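Local coordinates for protein polycyclic ketone monooxygenase (Myceliophthora thermophila, PDB 5MQ6) that inserts a single oxygen atom next to the carbonyl of ketones, especially bulky polycyclic ones, using FAD and NADPH to yield esters or lactones, at residues Arg54-Asp59 and Gly242-Thr247; Ser136-Pro141 and Arg330-Asn335; Asp253-Ser258 and Glu262-Leu267; Ile322-Gly327 and Gly347-Val352. All blocks are in the same frame, centred on the assembly; numbering follows the deposited sequence.

Contact 1 (Arg54-Asp59 and Gly242-Thr247); sequences RALAED and GPVFHT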
# COMPACT_ATOMS: atom_id res chain seq x y z
N ARG A 54 -20.00 4.06 10.03
CA ARG A 54 -18.75 4.20 10.77
C ARG A 54 -18.32 2.96 11.50
O ARG A 54 -17.13 2.64 11.54
CB ARG A 54 -18.88 5.27 11.81
CG ARG A 54 -18.85 6.63 11.21
CD ARG A 54 -19.33 7.63 12.23
NE ARG A 54 -18.47 8.80 12.21
CZ ARG A 54 -18.86 10.04 12.46
NH1 ARG A 54 -20.14 10.31 12.74
NH2 ARG A 54 -17.96 11.01 12.41
N ALA A 55 -19.26 2.26 12.12
CA ALA A 55 -18.92 1.08 12.88
C ALA A 55 -18.35 -0.02 12.04
O ALA A 55 -17.73 -0.96 12.57
CB ALA A 55 -20.12 0.55 13.59
N LEU A 56 -18.56 0.08 10.74
CA LEU A 56 -18.00 -0.90 9.79
C LEU A 56 -16.50 -0.84 9.73
O LEU A 56 -15.87 -1.75 9.30
CB LEU A 56 -18.57 -0.71 8.38
CG LEU A 56 -20.11 -0.89 8.25
CD1 LEU A 56 -20.64 -0.43 6.88
CD2 LEU A 56 -20.55 -2.33 8.60
N ALA A 57 -15.93 0.26 10.14
CA ALA A 57 -14.53 0.41 10.19
C ALA A 57 -13.85 -0.24 11.41
O ALA A 57 -12.63 -0.29 11.48
CB ALA A 57 -14.19 1.90 10.03
N GLU A 58 -14.62 -0.78 12.36
CA GLU A 58 -14.03 -1.27 13.59
C GLU A 58 -13.37 -2.58 13.37
O GLU A 58 -13.68 -3.29 12.43
CB GLU A 58 -15.07 -1.40 14.75
CG GLU A 58 -15.66 -0.04 15.21
CD GLU A 58 -14.63 0.94 15.84
OE1 GLU A 58 -13.86 0.53 16.78
OE2 GLU A 58 -14.59 2.14 15.42
N ASP A 59 -12.49 -2.93 14.30
CA ASP A 59 -11.65 -4.12 14.24
C ASP A 59 -12.48 -5.32 14.62
O ASP A 59 -12.85 -5.40 15.76
CB ASP A 59 -10.54 -3.96 15.24
CG ASP A 59 -9.54 -5.10 15.23
OD1 ASP A 59 -9.83 -6.21 14.72
OD2 ASP A 59 -8.40 -4.86 15.73
N GLY A 242 -30.05 -4.45 4.27
CA GLY A 242 -29.36 -5.74 4.54
C GLY A 242 -27.96 -5.53 5.14
O GLY A 242 -27.45 -4.41 5.18
N PRO A 243 -27.33 -6.61 5.65
CA PRO A 243 -25.97 -6.53 6.16
C PRO A 243 -24.94 -6.02 5.08
O PRO A 243 -24.96 -6.40 3.91
CB PRO A 243 -25.68 -7.96 6.67
CG PRO A 243 -26.89 -8.79 6.49
CD PRO A 243 -27.96 -7.92 5.87
N VAL A 244 -24.08 -5.09 5.48
CA VAL A 244 -23.09 -4.45 4.63
C VAL A 244 -21.78 -4.55 5.43
O VAL A 244 -21.78 -4.42 6.69
CB VAL A 244 -23.31 -2.96 4.42
CG1 VAL A 244 -22.44 -2.44 3.29
CG2 VAL A 244 -24.71 -2.67 4.08
N PHE A 245 -20.68 -4.73 4.68
CA PHE A 245 -19.38 -4.72 5.26
C PHE A 245 -18.35 -4.45 4.20
O PHE A 245 -18.64 -4.60 3.01
CB PHE A 245 -19.07 -6.01 6.05
CG PHE A 245 -19.30 -7.27 5.31
CD1 PHE A 245 -18.29 -7.85 4.56
CD2 PHE A 245 -20.53 -7.92 5.42
CE1 PHE A 245 -18.51 -9.04 3.90
CE2 PHE A 245 -20.76 -9.08 4.76
CZ PHE A 245 -19.75 -9.66 4.00
N HIS A 246 -17.18 -3.98 4.63
CA HIS A 246 -16.07 -3.70 3.72
C HIS A 246 -15.16 -4.92 3.76
O HIS A 246 -15.08 -5.63 4.75
CB HIS A 246 -15.40 -2.35 4.08
CG HIS A 246 -14.48 -1.79 3.02
ND1 HIS A 246 -13.25 -2.35 2.75
CD2 HIS A 246 -14.53 -0.65 2.30
CE1 HIS A 246 -12.63 -1.64 1.82
NE2 HIS A 246 -13.37 -0.58 1.55
N THR A 247 -14.53 -5.25 2.66
CA THR A 247 -13.64 -6.41 2.61
C THR A 247 -12.50 -6.33 3.62
O THR A 247 -11.95 -7.36 4.09
CB THR A 247 -13.04 -6.50 1.17
OG1 THR A 247 -12.41 -5.26 0.76
CG2 THR A 247 -14.16 -6.75 0.16
O HOH W 1 -16.97 -3.80 7.37
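Leu56 comes at Val244 end first: its CD2 methyl sits 3.1 Å from Val244 O, a snug contact of methyl against carbonyl, while the other branch, CD1, looks toward the valine side chain with 4.4 Å to CB. Leu56 CG is anti to its own carbonyl carbon and beside the backbone N (chi1 -62°), and this carries both methyls from the short 3-10 turn 55-57 to the strand. Phe245 meets the leucine with its backbone, CA lying 4.3 Å from Leu56 CD2. Its ring turns away and packs edge-to-face with Trp250.

Strand 244-246 is the outermost strand on its side of the five-stranded parallel sheet of the Rossmann-type NADPH domain, so the 54-59 segment closes over an edge. Phe245 pairs by backbone hydrogen bonds with Leu472 and Leu474 of strand 471-474, whereas His246 N is used on the Leu56 side. There one water bridges the segments: it accepts from His246 N at 2.8 Å and donates to Leu56 O at 3.0 Å; no direct hydrogen bond joins them. His246 starts toward the turn at CB, but its imidazole swings away, where ND1 is hydrogen-bonded to Ala248 N and NE2 makes weak bonds with Gly477 O and Gln230 O. A little further along the turn, Ala57 O accepts a hydrogen bond from Arg249 NE.

Contact 2 (Ser136-Pro141 and Arg330-Asn335); sequences SYSYMP and RERMLN. With FAD (flavin-adenine dinucleotide), chain B.
Ser138 and Arg332 have the most surface buried here, and they meet along the arginine's aliphatic stem: Ser138 OG is 3.6 Å from Arg332 CG. With CG anti to the backbone N (chi1 -163°) and the chain extended to NE, the arginine runs past the serine and alongside Tyr137, whose CB is 3.9 Å from Arg332 NE. The tyrosine and arginine side chains run in the same direction, ring and guanidinium planes 70° apart. The polar ends of Ser138 and Arg332 both settle on Glu135, which takes a hydrogen bond from Ser138 OG and a salt bridge from Arg332 NH1. Met333 rests against the backbone instead, its CG 3.3 Å from Ser138 O.

Tyr139, which follows Ser138, points away from helix 328-340 to the flavin. Its OH and FAD O3' share a hydrogen bond of 2.9 Å, O3' lying in the ring plane, and its CE1 is 3.4 Å from FAD C2. A phenylalanine here would probably leave FAD O3' without its phenolic mate. Helix 136-139 is thus sandwiched between cofactor and helix 328-340; Met333 also packs on Phe543 of helix 541-562, and Met140 on Leu160 of helix 157-170.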
# COMPACT_ATOMS: atom_id res chain seq x y z
N SER A 136 5.70 -15.13 -2.26
CA SER A 136 5.99 -15.28 -0.84
C SER A 136 7.48 -15.18 -0.50
O SER A 136 7.85 -14.49 0.51
CB SER A 136 5.37 -16.58 -0.34
OG SER A 136 6.16 -17.65 -0.75
N TYR A 137 8.33 -15.84 -1.30
CA TYR A 137 9.78 -15.87 -1.04
C TYR A 137 10.42 -14.48 -1.20
O TYR A 137 11.46 -14.20 -0.63
CB TYR A 137 10.56 -16.97 -1.88
CG TYR A 137 9.74 -18.27 -2.16
CD1 TYR A 137 9.22 -19.02 -1.10
CD2 TYR A 137 9.43 -18.66 -3.44
CE1 TYR A 137 8.40 -20.13 -1.32
CE2 TYR A 137 8.64 -19.74 -3.70
CZ TYR A 137 8.14 -20.51 -2.64
OH TYR A 137 7.36 -21.60 -2.89
N SER A 138 9.79 -13.63 -1.98
CA SER A 138 10.24 -12.27 -2.23
C SER A 138 9.62 -11.26 -1.30
O SER A 138 10.24 -10.25 -0.98
CB SER A 138 9.97 -11.94 -3.72
OG SER A 138 10.93 -12.73 -4.51
N TYR A 139 8.41 -11.56 -0.82
CA TYR A 139 7.58 -10.63 -0.07
C TYR A 139 7.72 -10.76 1.44
O TYR A 139 7.90 -9.77 2.13
CB TYR A 139 6.13 -10.76 -0.47
CG TYR A 139 5.27 -9.81 0.32
CD1 TYR A 139 5.29 -8.46 0.06
CD2 TYR A 139 4.41 -10.29 1.29
CE1 TYR A 139 4.49 -7.57 0.81
CE2 TYR A 139 3.64 -9.46 2.05
CZ TYR A 139 3.69 -8.09 1.84
OH TYR A 139 2.89 -7.27 2.61
N MET A 140 7.61 -11.98 1.97
CA MET A 140 7.65 -12.16 3.43
C MET A 140 9.02 -11.70 3.98
O MET A 140 10.05 -12.10 3.50
CB MET A 140 7.33 -13.58 3.81
CG MET A 140 5.98 -14.02 3.19
SD MET A 140 5.51 -15.71 3.63
CE MET A 140 5.14 -15.57 5.39
N PRO A 141 9.04 -10.79 4.90
CA PRO A 141 10.30 -10.34 5.45
C PRO A 141 11.05 -11.32 6.28
O PRO A 141 10.46 -12.15 6.96
CB PRO A 141 9.94 -9.20 6.39
CG PRO A 141 8.47 -9.07 6.38
CD PRO A 141 7.88 -10.01 5.36
N ARG A 330 17.42 -10.57 -0.49
CA ARG A 330 17.63 -9.31 -1.13
C ARG A 330 18.02 -9.47 -2.63
O ARG A 330 17.58 -8.77 -3.50
CB ARG A 330 18.62 -8.49 -0.26
CG ARG A 330 19.17 -7.28 -0.89
CD ARG A 330 18.27 -6.07 -0.76
NE ARG A 330 18.11 -5.46 0.57
CZ ARG A 330 18.88 -4.53 1.11
NH1 ARG A 330 20.01 -4.15 0.52
NH2 ARG A 330 18.54 -3.95 2.27
N GLU A 331 18.80 -10.47 -2.94
CA GLU A 331 19.17 -10.71 -4.31
C GLU A 331 17.91 -11.11 -5.12
O GLU A 331 17.67 -10.61 -6.20
CB GLU A 331 20.32 -11.77 -4.35
CG GLU A 331 20.39 -12.50 -5.65
CD GLU A 331 21.45 -13.54 -5.67
OE1 GLU A 331 21.10 -14.75 -5.56
OE2 GLU A 331 22.60 -13.11 -5.73
N ARG A 332 17.04 -11.93 -4.56
CA ARG A 332 15.85 -12.32 -5.23
C ARG A 332 14.87 -11.15 -5.52
O ARG A 332 14.23 -11.10 -6.57
CB ARG A 332 15.17 -13.42 -4.42
CG ARG A 332 14.12 -14.19 -5.19
CD ARG A 332 13.62 -15.33 -4.30
NE ARG A 332 12.66 -16.11 -5.05
CZ ARG A 332 12.95 -17.09 -5.90
NH1 ARG A 332 11.94 -17.66 -6.49
NH2 ARG A 332 14.17 -17.49 -6.18
N MET A 333 14.76 -10.24 -4.57
CA MET A 333 13.90 -9.11 -4.67
C MET A 333 14.41 -8.21 -5.78
O MET A 333 13.65 -7.64 -6.56
CB MET A 333 13.88 -8.33 -3.33
CG MET A 333 13.04 -8.96 -2.25
SD MET A 333 12.88 -8.05 -0.66
CE MET A 333 14.50 -7.60 -0.35
N LEU A 334 15.73 -8.10 -5.85
CA LEU A 334 16.38 -7.33 -6.93
C LEU A 334 16.12 -7.95 -8.32
O LEU A 334 15.76 -7.29 -9.25
CB LEU A 334 17.87 -7.23 -6.61
CG LEU A 334 18.24 -6.19 -5.54
CD1 LEU A 334 19.63 -6.52 -5.01
CD2 LEU A 334 18.29 -4.83 -6.20
N ASN A 335 16.26 -9.25 -8.39
CA ASN A 335 15.97 -9.99 -9.60
C ASN A 335 14.53 -9.77 -10.11
O ASN A 335 14.34 -9.38 -11.23
CB ASN A 335 16.28 -11.45 -9.34
CG ASN A 335 16.13 -12.29 -10.56
OD1 ASN A 335 15.06 -12.85 -10.87
ND2 ASN A 335 17.20 -12.35 -11.30
PA FAD B . 0.59 -1.51 7.18
O1A FAD B . -0.52 -0.73 6.56
O2A FAD B . 0.72 -3.01 6.97
O5B FAD B . 0.55 -1.25 8.76
C5B FAD B . 0.42 0.04 9.26
C4B FAD B . -0.44 -0.01 10.50
O4B FAD B . -0.37 1.30 11.10
C3B FAD B . -1.92 -0.31 10.28
O3B FAD B . -2.37 -1.23 11.23
C2B FAD B . -2.59 1.03 10.49
O2B FAD B . -3.91 0.90 10.97
C1B FAD B . -1.66 1.66 11.50
N9A FAD B . -1.79 3.10 11.56
C8A FAD B . -1.73 3.97 10.51
N7A FAD B . -1.94 5.19 10.98
C5A FAD B . -2.16 5.16 12.30
C6A FAD B . -2.42 6.17 13.35
N6A FAD B . -2.54 7.46 13.15
N1A FAD B . -2.50 5.67 14.55
C2A FAD B . -2.41 4.34 14.83
N3A FAD B . -2.20 3.36 13.98
C4A FAD B . -2.09 3.76 12.67
N1 FAD B . 1.99 -5.13 -1.09
C2 FAD B . 2.91 -5.94 -1.70
O2 FAD B . 4.05 -5.54 -1.92
N3 FAD B . 2.59 -7.19 -2.08
C4 FAD B . 1.35 -7.65 -1.85
O4 FAD B . 1.12 -8.80 -2.21
C4X FAD B . 0.28 -6.87 -1.20
N5 FAD B . -1.00 -7.30 -0.98
C5X FAD B . -1.87 -6.46 -0.37
C6 FAD B . -3.26 -6.88 -0.12
C7 FAD B . -4.13 -5.89 0.55
C7M FAD B . -5.57 -6.22 0.85
C8 FAD B . -3.66 -4.53 0.93
C8M FAD B . -4.54 -3.50 1.62
C9 FAD B . -2.35 -4.16 0.67
C9A FAD B . -1.45 -5.07 0.04
N10 FAD B . -0.14 -4.63 -0.22
C10 FAD B . 0.75 -5.53 -0.82
C1' FAD B . 0.36 -3.31 0.22
C2' FAD B . 0.68 -3.47 1.77
O2' FAD B . 0.03 -2.41 2.49
C3' FAD B . 2.21 -3.52 2.12
O3' FAD B . 2.80 -4.64 1.44
C4' FAD B . 2.59 -3.77 3.60
O4' FAD B . 1.76 -4.79 4.31
C5' FAD B . 2.60 -2.43 4.36
O5' FAD B . 3.35 -2.65 5.60
P FAD B . 3.38 -1.35 6.56
O1P FAD B . 3.76 -1.91 7.97
O2P FAD B . 4.21 -0.29 5.81
O3P FAD B . 1.85 -0.74 6.53

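Contact 3 (Asp253-Ser258 and Glu262-Leu267); sequences DVTGGS and EALNRL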
# COMPACT_ATOMS: atom_id res chain seq x y z
N ASP A 253 -19.81 -13.33 10.59
CA ASP A 253 -21.06 -13.70 11.26
C ASP A 253 -22.12 -13.67 10.19
O ASP A 253 -22.97 -14.50 10.20
CB ASP A 253 -21.45 -12.77 12.44
CG ASP A 253 -20.53 -12.96 13.69
OD1 ASP A 253 -19.94 -14.06 13.98
OD2 ASP A 253 -20.39 -11.97 14.43
N VAL A 254 -22.02 -12.75 9.24
CA VAL A 254 -22.96 -12.66 8.12
C VAL A 254 -22.74 -13.77 7.09
O VAL A 254 -23.66 -14.31 6.50
CB VAL A 254 -22.83 -11.30 7.45
CG1 VAL A 254 -23.63 -11.23 6.16
CG2 VAL A 254 -23.29 -10.21 8.41
N THR A 255 -21.50 -14.12 6.92
CA THR A 255 -21.04 -14.83 5.78
C THR A 255 -21.00 -16.34 6.10
O THR A 255 -21.20 -17.23 5.21
CB THR A 255 -19.65 -14.20 5.48
OG1 THR A 255 -19.76 -13.27 4.39
CG2 THR A 255 -18.70 -15.15 5.28
N GLY A 256 -20.75 -16.64 7.37
CA GLY A 256 -20.28 -17.97 7.78
C GLY A 256 -18.82 -18.07 7.44
O GLY A 256 -18.26 -17.22 6.76
N GLY A 257 -18.21 -19.17 7.83
CA GLY A 257 -16.79 -19.35 7.66
C GLY A 257 -16.01 -18.58 8.73
O GLY A 257 -16.56 -18.10 9.71
N SER A 258 -14.71 -18.49 8.50
CA SER A 258 -13.77 -17.79 9.35
C SER A 258 -12.46 -17.43 8.56
O SER A 258 -12.20 -17.87 7.40
CB SER A 258 -13.41 -18.69 10.55
OG SER A 258 -12.28 -19.52 10.29
N GLU A 262 -13.09 -21.11 4.47
CA GLU A 262 -13.76 -20.39 3.36
C GLU A 262 -15.11 -20.94 2.98
O GLU A 262 -15.70 -20.51 1.94
CB GLU A 262 -12.92 -20.49 2.11
CG GLU A 262 -11.44 -20.17 2.24
CD GLU A 262 -10.78 -20.21 0.88
OE1 GLU A 262 -11.25 -20.95 -0.03
OE2 GLU A 262 -9.81 -19.46 0.70
N ALA A 263 -15.61 -21.91 3.75
CA ALA A 263 -16.97 -22.39 3.50
C ALA A 263 -17.95 -21.38 4.09
O ALA A 263 -18.21 -21.36 5.28
CB ALA A 263 -17.17 -23.81 3.98
N LEU A 264 -18.45 -20.53 3.21
CA LEU A 264 -19.36 -19.44 3.50
C LEU A 264 -20.81 -19.91 3.49
O LEU A 264 -21.67 -19.38 2.75
CB LEU A 264 -19.18 -18.36 2.42
CG LEU A 264 -17.98 -17.39 2.48
CD1 LEU A 264 -16.80 -17.84 3.30
CD2 LEU A 264 -17.58 -16.92 1.12
N ASN A 265 -21.07 -20.91 4.33
CA ASN A 265 -22.39 -21.59 4.41
C ASN A 265 -23.56 -20.63 4.53
O ASN A 265 -24.53 -20.85 3.92
CB ASN A 265 -22.41 -22.56 5.57
CG ASN A 265 -21.98 -21.89 6.87
OD1 ASN A 265 -22.74 -21.12 7.45
ND2 ASN A 265 -20.75 -22.11 7.29
N ARG A 266 -23.42 -19.49 5.22
CA ARG A 266 -24.54 -18.56 5.40
C ARG A 266 -24.89 -17.69 4.29
O ARG A 266 -25.86 -16.90 4.37
CB ARG A 266 -24.32 -17.65 6.58
CG ARG A 266 -24.04 -18.44 7.82
CD ARG A 266 -24.10 -17.59 9.06
NE ARG A 266 -23.53 -18.39 10.16
CZ ARG A 266 -22.93 -17.89 11.24
NH1 ARG A 266 -22.79 -16.58 11.41
NH2 ARG A 266 -22.46 -18.73 12.18
N LEU A 267 -24.11 -17.75 3.23
CA LEU A 267 -24.56 -17.15 1.98
C LEU A 267 -25.56 -18.00 1.18
O LEU A 267 -26.22 -17.48 0.26
CB LEU A 267 -23.35 -16.83 1.12
CG LEU A 267 -22.31 -16.01 1.89
CD1 LEU A 267 -21.12 -15.80 0.96
CD2 LEU A 267 -22.93 -14.71 2.35
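Thr255 O, at the end of helix 252-255, receives Arg266 N in a weak hydrogen bond of 3.2 Å, bent to 126°. It belongs to the connection from strand 244-246 to strand 271-275, parallel strands of the Rossmann-type NADPH domain with strand 471-474 between them, and the contact folds that connection back on itself. Gly256 leaves the helix with positive phi (77°), and Leu264 opposite it is the centre of an inverse gamma turn. A side chain on Gly256 would run into Asn265 OD1, and the positive phi also suits glycine, so the close approach probably depends on its lack of a side chain.

On the inner side Thr255 and Leu264 run alongside each other, with Thr255 CG2 3.7 Å from Leu264 CG. Leu267 flanks the same threonine, its CD2 4.0 Å from Thr255 OG1, a buried hydroxyl for which the model offers no partner. Leu264 and Leu267 continue onto Leu288 of helix 279-289. On the outer side Arg266 CG stands anti to the carbonyl carbon (chi1 -54°), and the extended chain carries one guanidinium face over Gly256 CA. The edge of that group turns to Asp253 O, where the modelled NH1 to O distance of 2.4 Å is too short to be trusted in detail.

Contact 4 (Ile322-Gly327 and Gly347-Val352); sequences IARKKG and GQENMV
A two-pronged salt bridge between Arg324 and Glu349 ties the loop leading into helix 328-340 to the loop that follows it. The two side chains reach toward each other and meet end-on: Arg324 NH2 gives a hydrogen bond to Glu349 OE1 at 2.7 Å, and Arg324 NH1 gives one to Glu349 OE2 at 3.2 Å. Both oxygens are approached on their syn side. The fit is not flat, for guanidinium and carboxylate planes are 37° apart; OE2 lies in the guanidinium plane while OE1 is tilted from it, yet the NH2 bond is the shorter. Glu349 reaches across on an extended chain with CG anti to its backbone N (chi1 -178°), whereas Arg324 bends at chi2 and chi3 to present its end.

Met351, two residues on from the glutamate, places its terminal methyl over one guanidinium face, nearer its border than its middle, with CE 3.7 Å from Arg324 NH2. NH1 has a second acceptor in Lys321 O, near the end of helix 315-322, so the chain just before the loop also holds this nitrogen. With an alanine here instead of Arg324, the Glu349 carboxylate would probably lose its cationic mate and the Met351 methyl the guanidinium face it lies against. Paired at the protein surface, away from the cofactor sites, the two opposite charges are likely to neutralise one another, and the bidentate grip limits rotation of both end groups.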
# COMPACT_ATOMS: atom_id res chain seq x y z
N ILE A 322 16.02 -21.20 -4.24
CA ILE A 322 15.41 -20.10 -3.49
C ILE A 322 16.38 -19.67 -2.41
O ILE A 322 17.08 -18.67 -2.55
CB ILE A 322 14.03 -20.47 -2.96
CG1 ILE A 322 13.13 -20.87 -4.16
CG2 ILE A 322 13.47 -19.30 -2.17
CD1 ILE A 322 11.83 -21.57 -3.80
N ALA A 323 16.50 -20.45 -1.35
CA ALA A 323 17.41 -20.08 -0.30
C ALA A 323 18.85 -20.44 -0.73
O ALA A 323 19.50 -21.23 -0.11
CB ALA A 323 17.02 -20.75 1.03
N ARG A 324 19.39 -19.77 -1.72
CA ARG A 324 20.55 -20.28 -2.41
C ARG A 324 21.80 -19.96 -1.67
O ARG A 324 22.79 -20.59 -1.92
CB ARG A 324 20.69 -19.64 -3.79
CG ARG A 324 19.48 -19.83 -4.65
CD ARG A 324 18.99 -18.50 -5.25
NE ARG A 324 19.72 -18.21 -6.44
CZ ARG A 324 19.35 -18.54 -7.68
NH1 ARG A 324 18.22 -19.09 -7.98
NH2 ARG A 324 20.17 -18.25 -8.66
N LYS A 325 21.79 -18.97 -0.80
CA LYS A 325 23.02 -18.56 -0.12
C LYS A 325 22.76 -17.43 0.87
O LYS A 325 21.64 -16.97 0.90
CB LYS A 325 24.08 -18.16 -1.13
CG LYS A 325 24.21 -16.68 -1.42
CD LYS A 325 23.04 -16.13 -2.16
CE LYS A 325 23.45 -14.81 -2.76
NZ LYS A 325 24.46 -14.97 -3.85
N LYS A 326 23.77 -16.97 1.62
CA LYS A 326 23.53 -15.93 2.65
C LYS A 326 23.12 -14.70 1.94
O LYS A 326 23.76 -14.32 1.03
CB LYS A 326 24.78 -15.60 3.49
CG LYS A 326 25.28 -16.78 4.28
CD LYS A 326 26.62 -16.49 4.97
CE LYS A 326 27.83 -16.52 4.01
NZ LYS A 326 28.49 -17.86 3.99
N GLY A 327 22.04 -14.06 2.34
CA GLY A 327 21.63 -12.79 1.68
C GLY A 327 20.79 -13.09 0.46
O GLY A 327 20.60 -12.24 -0.38
N GLY A 347 20.87 -12.61 -20.57
CA GLY A 347 20.61 -14.02 -20.25
C GLY A 347 20.60 -14.16 -18.75
O GLY A 347 21.15 -15.11 -18.24
N GLN A 348 20.04 -13.19 -18.01
CA GLN A 348 19.91 -13.41 -16.55
C GLN A 348 18.84 -14.45 -16.27
O GLN A 348 17.87 -14.62 -17.03
CB GLN A 348 19.58 -12.14 -15.78
CG GLN A 348 18.18 -11.58 -15.91
CD GLN A 348 17.96 -10.40 -14.95
OE1 GLN A 348 18.80 -9.50 -14.81
NE2 GLN A 348 16.84 -10.40 -14.29
N GLU A 349 19.03 -15.16 -15.17
CA GLU A 349 18.00 -16.06 -14.63
C GLU A 349 16.79 -15.21 -14.23
O GLU A 349 16.96 -14.14 -13.64
CB GLU A 349 18.54 -16.80 -13.41
CG GLU A 349 17.56 -17.77 -12.84
CD GLU A 349 18.00 -18.43 -11.59
OE1 GLU A 349 19.14 -18.18 -11.19
OE2 GLU A 349 17.18 -19.17 -10.97
N ASN A 350 15.60 -15.63 -14.63
CA ASN A 350 14.37 -15.08 -14.14
C ASN A 350 14.01 -15.94 -12.95
O ASN A 350 13.40 -16.98 -13.06
CB ASN A 350 13.30 -15.13 -15.21
CG ASN A 350 12.05 -14.51 -14.77
OD1 ASN A 350 11.83 -14.29 -13.56
ND2 ASN A 350 11.18 -14.29 -15.70
N MET A 351 14.40 -15.49 -11.77
CA MET A 351 14.25 -16.35 -10.60
C MET A 351 12.78 -16.58 -10.25
O MET A 351 12.36 -17.72 -9.90
CB MET A 351 14.91 -15.68 -9.42
CG MET A 351 16.38 -15.49 -9.57
SD MET A 351 17.21 -14.79 -8.10
CE MET A 351 18.87 -14.81 -8.71
N VAL A 352 11.99 -15.52 -10.29
CA VAL A 352 10.60 -15.64 -9.87
C VAL A 352 9.73 -16.24 -10.94
O VAL A 352 8.82 -17.10 -10.61
CB VAL A 352 10.03 -14.30 -9.34
CG1 VAL A 352 8.60 -14.51 -8.89
CG2 VAL A 352 10.84 -13.81 -8.14

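The contacts form two clusters. Contacts 1 and 3, with centres about 16 Å apart, meet at the edge of the NADPH-domain sheet: strand 244-246 leads to helix 252-255, Phe245 packs on Val254 and Thr255, and Pro243 on Val254. Contacts 2 and 4, about 9 Å between centres, centre on helix 328-340, contact 2 on the helix itself and contact 4 on the loops at its two ends; Asn335 probably hydrogen-bonds to Met351 N and Glu349 O. Contacts 1 and 2 lie on opposite sides of the chain's centre, about 34 Å between centres. Along the chain contact 3 is nested between the segments of contact 2, which alternate with those of contacts 1 and 4. Of the four, contact 2 alone touches FAD.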